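Glycosyl hydrolase, family 38 (Enterococcus faecalis, PDB 5KBP) probably acts as an alpha-mannosidase, a carbohydrate-binding hydrolase that removes alpha-linked mannose from its substrates. Local coordinates at residues Val9-His14 and Leu227-Gly232. Sequence-based numbering, arbitrary orientation.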
loop_
_atom_site.group_PDB
_atom_site.type_symbol
_atom_site.label_atom_id
_atom_site.label_comp_id
_atom_site.label_asym_id
_atom_site.label_seq_id
_atom_site.Cartn_x
_atom_site.Cartn_y
_atom_site.Cartn_z
ATOM N N VAL A 9 -41.263 -3.906 -20.456
ATOM C CA VAL A 9 -39.815 -3.934 -20.617
ATOM C C VAL A 9 -39.216 -3.076 -19.513
ATOM O O VAL A 9 -39.347 -1.846 -19.531
ATOM C CB VAL A 9 -39.388 -3.438 -22.004
ATOM C CG1 VAL A 9 -37.894 -3.575 -22.175
ATOM C CG2 VAL A 9 -40.127 -4.204 -23.094
ATOM N N TYR A 10 -38.560 -3.719 -18.548
ATOM C CA TYR A 10 -37.985 -3.039 -17.392
ATOM C C TYR A 10 -36.516 -2.746 -17.675
ATOM O O TYR A 10 -35.697 -3.667 -17.777
ATOM C CB TYR A 10 -38.146 -3.885 -16.131
ATOM C CG TYR A 10 -39.587 -4.142 -15.750
ATOM C CD1 TYR A 10 -40.314 -5.160 -16.353
ATOM C CD2 TYR A 10 -40.222 -3.367 -14.787
ATOM C CE1 TYR A 10 -41.629 -5.398 -16.012
ATOM C CE2 TYR A 10 -41.539 -3.599 -14.439
ATOM C CZ TYR A 10 -42.237 -4.617 -15.054
ATOM O OH TYR A 10 -43.548 -4.856 -14.713
ATOM N N ILE A 11 -36.183 -1.465 -17.792
ATOM C CA ILE A 11 -34.832 -1.021 -18.112
ATOM C C ILE A 11 -34.182 -0.533 -16.823
ATOM O O ILE A 11 -34.588 0.487 -16.255
ATOM C CB ILE A 11 -34.846 0.072 -19.188
ATOM C CG1 ILE A 11 -35.518 -0.461 -20.454
ATOM C CG2 ILE A 11 -33.433 0.549 -19.481
ATOM C CD1 ILE A 11 -35.995 0.613 -21.396
ATOM N N VAL A 12 -33.169 -1.259 -16.360
ATOM C CA VAL A 12 -32.468 -0.950 -15.119
ATOM C C VAL A 12 -31.088 -0.422 -15.482
ATOM O O VAL A 12 -30.226 -1.176 -15.951
ATOM C CB VAL A 12 -32.370 -2.175 -14.199
ATOM C CG1 VAL A 12 -31.524 -1.855 -12.972
ATOM C CG2 VAL A 12 -33.759 -2.643 -13.789
ATOM N N SER A 13 -30.874 0.875 -15.270
ATOM C CA SER A 13 -29.567 1.472 -15.493
ATOM C C SER A 13 -28.622 1.108 -14.354
ATOM O O SER A 13 -29.016 1.082 -13.184
ATOM C CB SER A 13 -29.685 2.990 -15.619
ATOM O OG SER A 13 -30.454 3.344 -16.755
ATOM N N HIS A 14 -27.372 0.826 -14.703
ATOM C CA HIS A 14 -26.386 0.373 -13.731
ATOM C C HIS A 14 -24.998 0.564 -14.327
ATOM O O HIS A 14 -24.840 1.073 -15.440
ATOM C CB HIS A 14 -26.610 -1.093 -13.357
ATOM C CG HIS A 14 -26.104 -2.054 -14.387
ATOM N ND1 HIS A 14 -24.857 -2.636 -14.313
ATOM C CD2 HIS A 14 -26.668 -2.515 -15.529
ATOM C CE1 HIS A 14 -24.678 -3.424 -15.358
ATOM N NE2 HIS A 14 -25.763 -3.370 -16.111
ATOM N N LEU A 227 -39.965 -8.249 -18.820
ATOM C CA LEU A 227 -38.657 -8.422 -19.432
ATOM C C LEU A 227 -37.649 -7.482 -18.785
ATOM O O LEU A 227 -37.974 -6.335 -18.461
ATOM C CB LEU A 227 -38.736 -8.158 -20.937
ATOM C CG LEU A 227 -39.945 -8.793 -21.631
ATOM C CD1 LEU A 227 -40.204 -8.137 -22.977
ATOM C CD2 LEU A 227 -39.738 -10.287 -21.793
ATOM N N LEU A 228 -36.423 -7.969 -18.606
ATOM C CA LEU A 228 -35.366 -7.230 -17.925
ATOM C C LEU A 228 -34.295 -6.828 -18.931
ATOM O O LEU A 228 -33.681 -7.693 -19.567
ATOM C CB LEU A 228 -34.757 -8.065 -16.797
ATOM C CG LEU A 228 -33.674 -7.388 -15.954
ATOM C CD1 LEU A 228 -34.250 -6.248 -15.131
ATOM C CD2 LEU A 228 -32.976 -8.397 -15.055
ATOM N N MET A 229 -34.076 -5.523 -19.072
ATOM C CA MET A 229 -33.003 -4.975 -19.893
ATOM C C MET A 229 -32.001 -4.292 -18.972
ATOM O O MET A 229 -32.339 -3.309 -18.303
ATOM C CB MET A 229 -33.542 -3.986 -20.927
ATOM C CG MET A 229 -34.551 -4.572 -21.900
ATOM S SD MET A 229 -33.880 -5.894 -22.922
ATOM C CE MET A 229 -32.520 -5.048 -23.721
ATOM N N MET A 230 -30.778 -4.812 -18.935
ATOM C CA MET A 230 -29.731 -4.278 -18.071
ATOM C C MET A 230 -28.977 -3.188 -18.826
ATOM O O MET A 230 -28.181 -3.477 -19.726
ATOM C CB MET A 230 -28.797 -5.393 -17.612
ATOM C CG MET A 230 -29.481 -6.427 -16.731
ATOM S SD MET A 230 -30.155 -5.706 -15.219
ATOM C CE MET A 230 -28.656 -5.091 -14.456
ATOM N N ASN A 231 -29.225 -1.933 -18.450
ATOM C CA ASN A 231 -28.680 -0.773 -19.156
ATOM C C ASN A 231 -27.334 -0.398 -18.536
ATOM O O ASN A 231 -27.212 0.530 -17.732
ATOM C CB ASN A 231 -29.680 0.377 -19.119
ATOM C CG ASN A 231 -29.123 1.661 -19.692
ATOM O OD1 ASN A 231 -29.070 2.682 -19.008
ATOM N ND2 ASN A 231 -28.700 1.619 -20.949
ATOM N N GLY A 232 -26.308 -1.143 -18.926
ATOM C CA GLY A 232 -24.970 -0.898 -18.424
ATOM C C GLY A 232 -24.062 -2.069 -18.720
ATOM O O GLY A 232 -24.476 -3.081 -19.295
#
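Leu227 O accepts the backbone N-H of Tyr10 at 2.7 Å, while CD1 of Leu227 meets CG2 of Val9. On the other face of the sheet, Leu228 packs its CD1, set by chi2 (67°), on CG2 of Val12. Met229 uses both backbone polar groups, N to Tyr10 O and O to Val12 N, while its CG presses on Val9 CG1 at 3.5 Å. Its bent chain then turns away toward helix 204-219, where Trp211 and Val218 receive it. Met230, bent likewise, brings CE to 3.4 Å from CD2 of His14, the two side chains crossing at about a right angle. Asn231 grips three times: its N reaches Val12 O, its O takes His14 N, and its OD1 receives the hydroxyl of Ser13 (OG to OD1 2.7 Å). ND2 of Asn231 is bound by Gly197 O and Gln239 OE1, so the buried amide is held at both ends. Gly232 lays CA over a face of the His14 ring, 3.9 Å from its centroid, in a CH-pi contact; NE2 of that ring is hydrogen-bonded to Tyr194 O. Strand 7-13, paired also with 256-260, runs between two parallel neighbours, as expected of the alpha/beta fold of a family 38 N-terminal domain.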